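CysQ, sulfite synthesis pathway protein (Bacteroides thetaiotaomicron VPI-5482, PDB 3B8B) probably converts adenosine 3',5'-bisphosphate to AMP and phosphate as a magnesium-dependent phosphatase of the inositol monophosphatase superfamily. Local coordinates at residues 58-63 and 111-116; 105-110 and 118-123. All coordinates share one frame; numbering follows the deposited sequence. Where two conformers were deposited one is given.

Interaction 1: residues 58-63 and 111-116; sequences SPLTIA and KEFIKR. With SO4 (sulfate ion), chain F.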
loop_
_atom_site.group_PDB
_atom_site.type_symbol
_atom_site.label_atom_id
_atom_site.label_comp_id
_atom_site.label_asym_id
_atom_site.label_seq_id
_atom_site.Cartn_x
_atom_site.Cartn_y
_atom_site.Cartn_z
ATOM N N SER A 58 18.747 11.087 10.392
ATOM C CA SER A 58 18.209 9.858 10.928
ATOM C C SER A 58 18.120 8.838 9.788
ATOM O O SER A 58 17.907 9.213 8.620
ATOM C CB SER A 58 16.845 10.059 11.605
ATOM O OG SER A 58 15.765 10.120 10.684
ATOM N N PRO A 59 18.331 7.552 10.112
ATOM C CA PRO A 59 18.081 6.471 9.160
ATOM C C PRO A 59 16.741 6.594 8.444
ATOM O O PRO A 59 16.671 6.344 7.233
ATOM C CB PRO A 59 18.098 5.226 10.045
ATOM C CG PRO A 59 19.034 5.568 11.141
ATOM C CD PRO A 59 18.869 7.042 11.390
ATOM N N LEU A 60 15.689 6.969 9.167
ATOM C CA LEU A 60 14.376 7.081 8.570
ATOM C C LEU A 60 14.359 8.183 7.497
ATOM O O LEU A 60 13.882 7.980 6.389
ATOM C CB LEU A 60 13.298 7.357 9.614
ATOM C CG LEU A 60 11.885 7.525 9.035
ATOM C CD1 LEU A 60 11.326 6.230 8.370
ATOM C CD2 LEU A 60 10.928 8.055 10.096
ATOM N N THR A 61 14.863 9.355 7.858
ATOM C CA THR A 61 14.851 10.482 6.951
ATOM C C THR A 61 15.618 10.173 5.674
ATOM O O THR A 61 15.126 10.432 4.562
ATOM C CB THR A 61 15.406 11.735 7.677
ATOM O OG1 THR A 61 14.508 12.042 8.751
ATOM C CG2 THR A 61 15.524 12.922 6.717
ATOM N N ILE A 62 16.793 9.571 5.834
ATOM C CA ILE A 62 17.647 9.228 4.713
ATOM C C ILE A 62 16.985 8.153 3.842
ATOM O O ILE A 62 16.922 8.276 2.624
ATOM C CB ILE A 62 19.042 8.775 5.185
ATOM C CG1 ILE A 62 19.765 9.917 5.928
ATOM C CG2 ILE A 62 19.904 8.329 4.019
ATOM C CD1 ILE A 62 21.025 9.454 6.655
ATOM N N ALA A 63 16.453 7.108 4.470
ATOM C CA ALA A 63 15.779 6.050 3.718
ATOM C C ALA A 63 14.588 6.574 2.928
ATOM O O ALA A 63 14.395 6.179 1.770
ATOM C CB ALA A 63 15.314 4.925 4.680
ATOM N N LYS A 111 7.120 3.773 12.708
ATOM C CA LYS A 111 7.426 3.012 13.891
ATOM C C LYS A 111 7.995 1.630 13.514
ATOM O O LYS A 111 8.974 1.166 14.095
ATOM C CB LYS A 111 6.181 2.910 14.769
ATOM C CG LYS A 111 5.758 4.292 15.358
ATOM C CD LYS A 111 4.406 4.223 16.086
ATOM C CE LYS A 111 3.996 5.574 16.710
ATOM N NZ LYS A 111 2.584 5.471 17.224
ATOM N N GLU A 112 7.415 0.998 12.494
ATOM C CA GLU A 112 7.918 -0.323 12.040
ATOM C C GLU A 112 9.378 -0.240 11.650
ATOM O O GLU A 112 10.177 -1.137 11.895
ATOM C CB GLU A 112 7.092 -0.843 10.843
ATOM C CG GLU A 112 5.673 -1.270 11.188
ATOM C CD GLU A 112 5.596 -2.561 11.985
ATOM O OE1 GLU A 112 6.487 -3.426 11.809
ATOM O OE2 GLU A 112 4.627 -2.721 12.794
ATOM N N PHE A 113 9.756 0.879 11.022
ATOM C CA PHE A 113 11.112 1.073 10.608
ATOM C C PHE A 113 12.042 1.436 11.779
ATOM O O PHE A 113 13.057 0.778 12.012
ATOM C CB PHE A 113 11.172 2.181 9.525
ATOM C CG PHE A 113 12.522 2.381 8.952
ATOM C CD1 PHE A 113 12.933 1.658 7.845
ATOM C CD2 PHE A 113 13.417 3.293 9.525
ATOM C CE1 PHE A 113 14.180 1.826 7.316
ATOM C CE2 PHE A 113 14.676 3.456 9.008
ATOM C CZ PHE A 113 15.063 2.727 7.891
ATOM N N ILE A 114 11.691 2.500 12.501
ATOM C CA ILE A 114 12.600 2.986 13.534
ATOM C C ILE A 114 12.701 2.034 14.729
ATOM O O ILE A 114 13.783 1.922 15.288
ATOM C CB ILE A 114 12.315 4.450 13.982
ATOM C CG1 ILE A 114 10.987 4.550 14.735
ATOM C CG2 ILE A 114 12.380 5.367 12.764
ATOM C CD1 ILE A 114 10.655 5.942 15.200
ATOM N N LYS A 115 11.617 1.343 15.073
ATOM C CA LYS A 115 11.655 0.343 16.136
ATOM C C LYS A 115 12.075 -1.040 15.631
ATOM O O LYS A 115 12.165 -1.984 16.408
ATOM C CB LYS A 115 10.297 0.255 16.811
ATOM C CG LYS A 115 9.850 1.590 17.395
ATOM C CD LYS A 115 8.378 1.576 17.676
ATOM C CE LYS A 115 7.932 2.887 18.318
ATOM N NZ LYS A 115 6.692 2.732 19.126
ATOM N N ARG A 116 12.358 -1.154 14.331
ATOM C CA ARG A 116 12.878 -2.389 13.741
ATOM C C ARG A 116 11.940 -3.590 13.958
ATOM O O ARG A 116 12.394 -4.699 14.203
ATOM C CB ARG A 116 14.286 -2.668 14.243
ATOM C CG ARG A 116 15.242 -1.477 13.921
ATOM C CD ARG A 116 16.658 -1.747 14.292
ATOM N NE ARG A 116 17.254 -2.873 13.595
ATOM C CZ ARG A 116 17.570 -2.878 12.311
ATOM N NH1 ARG A 116 17.344 -1.811 11.554
ATOM N NH2 ARG A 116 18.114 -3.959 11.778
HETATM S S SO4 F . 2.691 3.164 19.841
HETATM O O1 SO4 F . 4.070 3.565 19.556
HETATM O O2 SO4 F . 2.275 3.680 21.144
HETATM O O3 SO4 F . 1.809 3.713 18.818
HETATM O O4 SO4 F . 2.604 1.703 19.866
#
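L60 and I114 mark the closest backbone approach, with CA atoms 6.7 Å apart, where the first turn of helix 59-75, with S58 at its N-cap position, meets the end of the short helix 110-114. F113 carries most of the contact. Its CG lies anti to the backbone N (chi1 -175°), which sends the ring away from its own helix and onto the opening turn of the other. P59 CB meets the ring edge in the plane, 4.0 Å from F113 CE2. A63, one turn further on, sets its CB 3.9 Å from F113 CZ, approaching obliquely. Between these two the ring leans on backbone, with F113 CE2 3.7 Å from the N of L60. The L60 side chain, its CG also anti to the backbone N (chi1 178°), runs slantwise beside the ring, and L60 CD1 comes within 3.8 Å of F113 CD2. L60 CB also touches I114 CG2 at 3.8 Å, in one modelled conformer of I114; this methyl lies in plane at the edge of the same ring. I38 and Y42 of helix 20-43, L107 of strand 100-108 and F49 also surround the ring. The helix of F113 closes at R116 in a Schellman motif; R116 NH1 donates to Y42 O, and its guanidinium makes cation-pi contacts with Y42 and F49. K111 and K115 converge on a sulfate on the far side, with H197 N as a further donor; K115 NZ reaches its O1 at 2.8 Å, while the K111 bond is modelled too short to be trusted. The 111-116 segment thus shows two chemistries: toward 58-63 the contact is apolar, held by shape and burial, whereas the two lysines and H197 N form a surface site suited to an anion, here probably from the crystallisation liquor.

Interaction 2: residues 105-110 and 118-123; sequences DPLDGT and GEFTVN
D105 pairs with N123 and D108 with T121, both antiparallel hydrogen-bonded, across a beta bulge at P106 and L107. This ladder is tight: D108 N points nearly straight at T121 O, at 2.8 Å, and D105 N reaches N123 O. Across the bulge D105 OD1 accepts from L107 N, above the carboxylate plane, an Asx turn, while P106 O is buried without a polar partner. L107 CD2 meets F120 CB, which packs 3.2 Å from D108 O; there G109's backbone angles and F120 leave room only for glycine. T121 OG1 sits between backbone N and carbonyl carbon (chi1 59°), turned toward N123 ND2, which donates to it at 2.8 Å. S223 and S224 also bind T121 OG1, and S223 binds D108 OD2; a valine in place of T121 would probably leave N123 ND2 without this acceptor and take one partner from both serines. On the loose side T110 is exposed and E119 points away. DPLDGT, the family's metal-binding signature, sets D105 and D108 beside D248, where magnesium is predicted. Away from the aspartates, L107 and F120 pack on I38 of helix 20-43 and P106 on helix 59-75; on their face, T121 and N123 abut I137 of adjoining strand 131-139.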
loop_
_atom_site.group_PDB
_atom_site.type_symbol
_atom_site.label_atom_id
_atom_site.label_comp_id
_atom_site.label_asym_id
_atom_site.label_seq_id
_atom_site.Cartn_x
_atom_site.Cartn_y
_atom_site.Cartn_z
ATOM N N ASP A 105 3.742 6.743 -1.352
ATOM C CA ASP A 105 4.460 6.865 -0.085
ATOM C C ASP A 105 5.684 5.972 -0.175
ATOM O O ASP A 105 5.559 4.754 -0.160
ATOM C CB ASP A 105 3.632 6.516 1.142
ATOM C CG ASP A 105 4.365 6.848 2.449
ATOM O OD1 ASP A 105 5.561 7.210 2.409
ATOM O OD2 ASP A 105 3.709 6.777 3.534
ATOM N N PRO A 106 6.853 6.584 -0.295
ATOM C CA PRO A 106 8.076 5.772 -0.464
ATOM C C PRO A 106 8.387 4.854 0.711
ATOM O O PRO A 106 9.044 3.826 0.531
ATOM C CB PRO A 106 9.186 6.831 -0.630
ATOM C CG PRO A 106 8.457 8.062 -1.079
ATOM C CD PRO A 106 7.153 8.023 -0.342
ATOM N N LEU A 107 7.919 5.201 1.906
ATOM C CA LEU A 107 8.240 4.416 3.101
ATOM C C LEU A 107 7.153 4.699 4.140
ATOM O O LEU A 107 7.225 5.693 4.897
ATOM C CB LEU A 107 9.622 4.763 3.632
ATOM C CG LEU A 107 10.236 3.823 4.678
ATOM C CD1 LEU A 107 11.661 4.290 5.048
ATOM C CD2 LEU A 107 9.366 3.641 5.889
ATOM N N ASP A 108 6.153 3.832 4.155
ATOM C CA ASP A 108 5.089 3.889 5.169
ATOM C C ASP A 108 5.411 2.947 6.326
ATOM O O ASP A 108 5.845 1.812 6.123
ATOM C CB ASP A 108 3.727 3.508 4.626
ATOM C CG ASP A 108 2.618 3.714 5.666
ATOM O OD1 ASP A 108 2.567 4.812 6.269
ATOM O OD2 ASP A 108 1.903 2.741 5.934
ATOM N N GLY A 109 5.131 3.403 7.542
ATOM C CA GLY A 109 5.368 2.584 8.735
ATOM C C GLY A 109 6.569 3.052 9.494
ATOM O O GLY A 109 7.580 2.352 9.655
ATOM N N THR A 110 6.486 4.303 9.930
ATOM C CA THR A 110 7.555 4.948 10.638
ATOM C C THR A 110 8.048 4.159 11.848
ATOM O O THR A 110 9.253 3.894 11.975
ATOM C CB THR A 110 7.074 6.390 11.067
ATOM O OG1 THR A 110 6.930 7.155 9.870
ATOM C CG2 THR A 110 8.043 7.026 11.996
ATOM N N GLY A 118 9.878 -4.253 11.338
ATOM C CA GLY A 118 10.105 -4.824 10.027
ATOM C C GLY A 118 8.978 -4.806 9.009
ATOM O O GLY A 118 9.203 -5.269 7.879
ATOM N N GLU A 119 7.788 -4.325 9.380
ATOM C CA GLU A 119 6.610 -4.386 8.480
ATOM C C GLU A 119 6.227 -3.015 7.912
ATOM O O GLU A 119 5.076 -2.585 7.944
ATOM C CB GLU A 119 5.449 -5.114 9.152
ATOM C CG GLU A 119 5.824 -6.583 9.435
ATOM C CD GLU A 119 4.735 -7.397 10.126
ATOM O OE1 GLU A 119 3.618 -6.871 10.329
ATOM O OE2 GLU A 119 4.993 -8.606 10.460
ATOM N N PHE A 120 7.257 -2.331 7.438
ATOM C CA PHE A 120 7.095 -1.085 6.665
ATOM C C PHE A 120 7.015 -1.442 5.172
ATOM O O PHE A 120 7.392 -2.543 4.756
ATOM C CB PHE A 120 8.230 -0.114 6.957
ATOM C CG PHE A 120 9.612 -0.723 6.810
ATOM C CD1 PHE A 120 10.255 -0.783 5.577
ATOM C CD2 PHE A 120 10.251 -1.268 7.925
ATOM C CE1 PHE A 120 11.512 -1.352 5.458
ATOM C CE2 PHE A 120 11.504 -1.823 7.803
ATOM C CZ PHE A 120 12.118 -1.904 6.586
ATOM N N THR A 121 6.513 -0.494 4.370
ATOM C CA THR A 121 6.190 -0.768 2.980
ATOM C C THR A 121 6.512 0.431 2.079
ATOM O O THR A 121 6.571 1.586 2.524
ATOM C CB THR A 121 4.677 -1.037 2.804
ATOM O OG1 THR A 121 3.945 0.115 3.263
ATOM C CG2 THR A 121 4.212 -2.291 3.580
ATOM N N VAL A 122 6.693 0.121 0.805
ATOM C CA VAL A 122 6.701 1.103 -0.278
ATOM C C VAL A 122 5.330 1.021 -0.954
ATOM O O VAL A 122 4.836 -0.094 -1.207
ATOM C CB VAL A 122 7.801 0.776 -1.308
ATOM C CG1 VAL A 122 7.870 1.868 -2.388
ATOM C CG2 VAL A 122 9.187 0.600 -0.633
ATOM N N ASN A 123 4.721 2.181 -1.240
ATOM C CA ASN A 123 3.348 2.254 -1.763
ATOM C C ASN A 123 3.292 3.150 -3.003
ATOM O O ASN A 123 3.641 4.334 -2.921
ATOM C CB ASN A 123 2.354 2.789 -0.722
ATOM C CG ASN A 123 2.312 1.924 0.512
ATOM O OD1 ASN A 123 1.447 1.077 0.633
ATOM N ND2 ASN A 123 3.305 2.106 1.404
#

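Overall arrangement
The chain threads both contacts in alternation, since helix 110-114 joins the two strands of interaction 2 and supplies one side of interaction 1. Their centres are about 10 Å apart. Interaction 2 is the more central and belongs to the main sheet; it rests on directed backbone bonds and gathers acidic side chains at the predicted magnesium site. Interaction 1 lies further from the centre of the chain, joins two helices through apolar contacts around one aromatic ring, and ends at a charged surface. The seam between them mixes both styles: the rings of F113 and F120 meet edge-to-face, E112 OE1 probably accepts from E119 N, and L60 packs against T110.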